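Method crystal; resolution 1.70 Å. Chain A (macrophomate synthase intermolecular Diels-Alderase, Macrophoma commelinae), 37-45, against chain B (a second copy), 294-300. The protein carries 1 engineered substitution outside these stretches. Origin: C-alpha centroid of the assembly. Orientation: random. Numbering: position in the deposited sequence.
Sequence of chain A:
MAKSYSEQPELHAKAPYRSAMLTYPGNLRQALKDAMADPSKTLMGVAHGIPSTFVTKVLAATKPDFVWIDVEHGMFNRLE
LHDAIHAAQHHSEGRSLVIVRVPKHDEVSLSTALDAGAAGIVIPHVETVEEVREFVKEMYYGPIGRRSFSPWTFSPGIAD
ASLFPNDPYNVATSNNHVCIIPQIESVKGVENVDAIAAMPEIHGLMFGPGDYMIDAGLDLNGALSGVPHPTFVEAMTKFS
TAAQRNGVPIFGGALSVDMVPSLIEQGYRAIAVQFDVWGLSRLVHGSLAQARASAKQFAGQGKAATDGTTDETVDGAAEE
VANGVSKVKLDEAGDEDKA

Chain A, residues 37-45: ADPSKTLMG
Chain B, residues 294-300: SAKQFAG

What backbone shapes meet here? In chain A, Asp A38 is the first residue to leave helical angles (phi/psi -141/94) after a helix. Pro A39 and Ser A40 form a short 3-10 segment (-57/-12 and -72/-13), Lys A41 lies at -97/12 and Thr A42 at -48/132, and a strand begins at Leu A43. Thr A42 N donates to Pro A39 O (3.1 Å), and Thr A42 OG1 (chi1 m) bonds the same Pro A39 O at 2.8 Å. In chain B, a weakly bonded helix gives way to a 3-10 segment over 296-298, whose turns are closed by Phe B298 N to Ala B295 O (3.0 Å) and Ala B299 N to Lys B296 O (3.1 Å). Ala B299 (-59/152) then leads out to Gly B300, whose positive phi of 100° suits glycine.

How does Ser A40, which covers the most surface, meet chain B? Its CA lies 4.7 Å from the CA of Ala B295, which sets the register, and no hydrogen bond crosses the contact. Instead Ser A40 CA makes a CA-H...O contact with Ala B295 O at 3.2 Å, while Ser A40 CB comes within 3.5 Å of Ala B299 N. Chi1 is p (73°), so OG reaches Asp A38 OD1 at 2.8 Å; Ser A40 N also donates to Asp A38 OD1 at 3.0 Å. Asp A38, with chi1 t and chi2 near -6°, thus satisfies the serine within its own chain, and the same OD1 lies 3.5 Å from Ala B299 CA.

Why does a small residue suit position B295? Ala B295 is buried, and its CA-to-CB bond points toward chain A. Met A44, also buried, has its CA-to-CB bond pointing toward chain B and reaches Ala B295 from the strand with chi1 m, chi2 m and chi3 t, bringing CE within 3.8 Å of Ala B295 CB. Pro A39 O lies 4.3 Å from Ala B295 CB, in a direction roughly at right angles to Met A44 CE; the methyl, which has no polar group to satisfy, packs against both.

What does Phe B298 add? Its CA-to-CB bond points toward chain A, but with chi1 m and chi2 -75° the end of the side chain leads away. The contact therefore centres on the base of the side chain: Phe B298 CB lies 3.9 Å from Pro A39 CB and 3.9 Å from Ser A40 N. Pro A39, with its C-gamma exo pucker, approaches the ring obliquely and supplies a compact apolar surface. Together the two stretches bury 334 Å², summed over both sides, chiefly by close packing.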

# COMPACT_ATOMS: atom_id res chain seq x y z
N ALA A 37 1.61 -33.06 -27.94
CA ALA A 37 2.17 -34.38 -28.25
C ALA A 37 1.57 -35.47 -27.36
O ALA A 37 1.39 -36.61 -27.79
CB ALA A 37 3.69 -34.36 -28.08
N ASP A 38 1.28 -35.11 -26.11
CA ASP A 38 0.71 -36.05 -25.15
C ASP A 38 -0.33 -35.29 -24.33
O ASP A 38 -0.00 -34.66 -23.33
CB ASP A 38 1.81 -36.58 -24.23
CG ASP A 38 1.29 -37.55 -23.18
OD1 ASP A 38 0.06 -37.71 -23.08
OD2 ASP A 38 2.12 -38.13 -22.45
N PRO A 39 -1.61 -35.36 -24.75
CA PRO A 39 -2.70 -34.67 -24.06
C PRO A 39 -2.92 -34.99 -22.58
O PRO A 39 -3.67 -34.29 -21.91
CB PRO A 39 -3.92 -35.00 -24.92
CG PRO A 39 -3.31 -35.14 -26.30
CD PRO A 39 -2.09 -35.97 -26.00
N SER A 40 -2.28 -36.05 -22.08
CA SER A 40 -2.41 -36.36 -20.66
C SER A 40 -1.63 -35.29 -19.91
O SER A 40 -1.76 -35.14 -18.69
CB SER A 40 -1.85 -37.76 -20.33
OG SER A 40 -0.44 -37.79 -20.37
N LYS A 41 -0.82 -34.53 -20.65
CA LYS A 41 -0.02 -33.46 -20.05
C LYS A 41 -0.68 -32.08 -20.20
O LYS A 41 -0.05 -31.05 -19.97
CB LYS A 41 1.38 -33.42 -20.66
CG LYS A 41 2.24 -34.62 -20.30
CD LYS A 41 3.60 -34.51 -20.99
CE LYS A 41 4.55 -35.59 -20.53
NZ LYS A 41 5.87 -35.44 -21.21
N THR A 42 -1.95 -32.08 -20.59
CA THR A 42 -2.72 -30.84 -20.72
C THR A 42 -2.49 -30.05 -19.43
O THR A 42 -2.58 -30.60 -18.34
CB THR A 42 -4.22 -31.16 -20.88
OG1 THR A 42 -4.46 -31.66 -22.20
CG2 THR A 42 -5.09 -29.92 -20.63
N LEU A 43 -2.17 -28.76 -19.57
CA LEU A 43 -1.90 -27.92 -18.40
C LEU A 43 -3.15 -27.61 -17.61
O LEU A 43 -4.13 -27.10 -18.15
CB LEU A 43 -1.25 -26.60 -18.84
CG LEU A 43 0.19 -26.70 -19.35
CD1 LEU A 43 0.22 -27.52 -20.62
CD2 LEU A 43 0.73 -25.29 -19.63
N MET A 44 -3.11 -27.93 -16.32
CA MET A 44 -4.25 -27.65 -15.44
C MET A 44 -3.83 -26.49 -14.54
O MET A 44 -2.86 -26.60 -13.79
CB MET A 44 -4.58 -28.89 -14.61
CG MET A 44 -4.79 -30.16 -15.45
SD MET A 44 -6.09 -29.96 -16.67
CE MET A 44 -6.01 -31.61 -17.47
N GLY A 45 -4.56 -25.37 -14.64
CA GLY A 45 -4.21 -24.21 -13.85
C GLY A 45 -5.36 -23.58 -13.09
O GLY A 45 -6.45 -24.14 -13.00
N SER B 294 -8.04 -37.21 -14.51
CA SER B 294 -8.97 -37.46 -15.60
C SER B 294 -8.30 -37.35 -16.96
O SER B 294 -8.85 -37.80 -17.97
CB SER B 294 -10.16 -36.51 -15.52
OG SER B 294 -9.80 -35.19 -15.89
N ALA B 295 -7.11 -36.75 -17.00
CA ALA B 295 -6.40 -36.59 -18.26
C ALA B 295 -5.49 -37.77 -18.56
O ALA B 295 -5.03 -37.94 -19.69
CB ALA B 295 -5.57 -35.30 -18.23
N LYS B 296 -5.22 -38.60 -17.56
CA LYS B 296 -4.35 -39.75 -17.75
C LYS B 296 -4.79 -40.70 -18.86
O LYS B 296 -3.95 -41.36 -19.46
CB LYS B 296 -4.20 -40.52 -16.44
CG LYS B 296 -3.24 -39.88 -15.45
CD LYS B 296 -1.82 -39.92 -15.97
CE LYS B 296 -0.85 -39.19 -15.05
NZ LYS B 296 -0.79 -39.80 -13.70
N GLN B 297 -6.09 -40.74 -19.13
CA GLN B 297 -6.63 -41.63 -20.16
C GLN B 297 -6.17 -41.26 -21.57
O GLN B 297 -6.34 -42.04 -22.52
CB GLN B 297 -8.16 -41.61 -20.11
CG GLN B 297 -8.75 -40.23 -20.39
CD GLN B 297 -10.26 -40.19 -20.30
OE1 GLN B 297 -10.96 -40.82 -21.09
NE2 GLN B 297 -10.77 -39.43 -19.34
N PHE B 298 -5.59 -40.07 -21.71
CA PHE B 298 -5.12 -39.61 -23.01
C PHE B 298 -3.63 -39.85 -23.24
O PHE B 298 -3.10 -39.47 -24.29
CB PHE B 298 -5.44 -38.12 -23.16
CG PHE B 298 -6.90 -37.82 -23.10
CD1 PHE B 298 -7.73 -38.11 -24.18
CD2 PHE B 298 -7.47 -37.28 -21.95
CE1 PHE B 298 -9.09 -37.86 -24.12
CE2 PHE B 298 -8.83 -37.03 -21.88
CZ PHE B 298 -9.64 -37.32 -22.97
N ALA B 299 -2.97 -40.47 -22.27
CA ALA B 299 -1.54 -40.74 -22.37
C ALA B 299 -1.23 -41.60 -23.59
O ALA B 299 -2.07 -42.39 -24.03
CB ALA B 299 -1.06 -41.43 -21.11
N GLY B 300 -0.02 -41.44 -24.10
CA GLY B 300 0.41 -42.17 -25.28
C GLY B 300 0.28 -41.29 -26.51
O GLY B 300 -0.31 -41.75 -27.52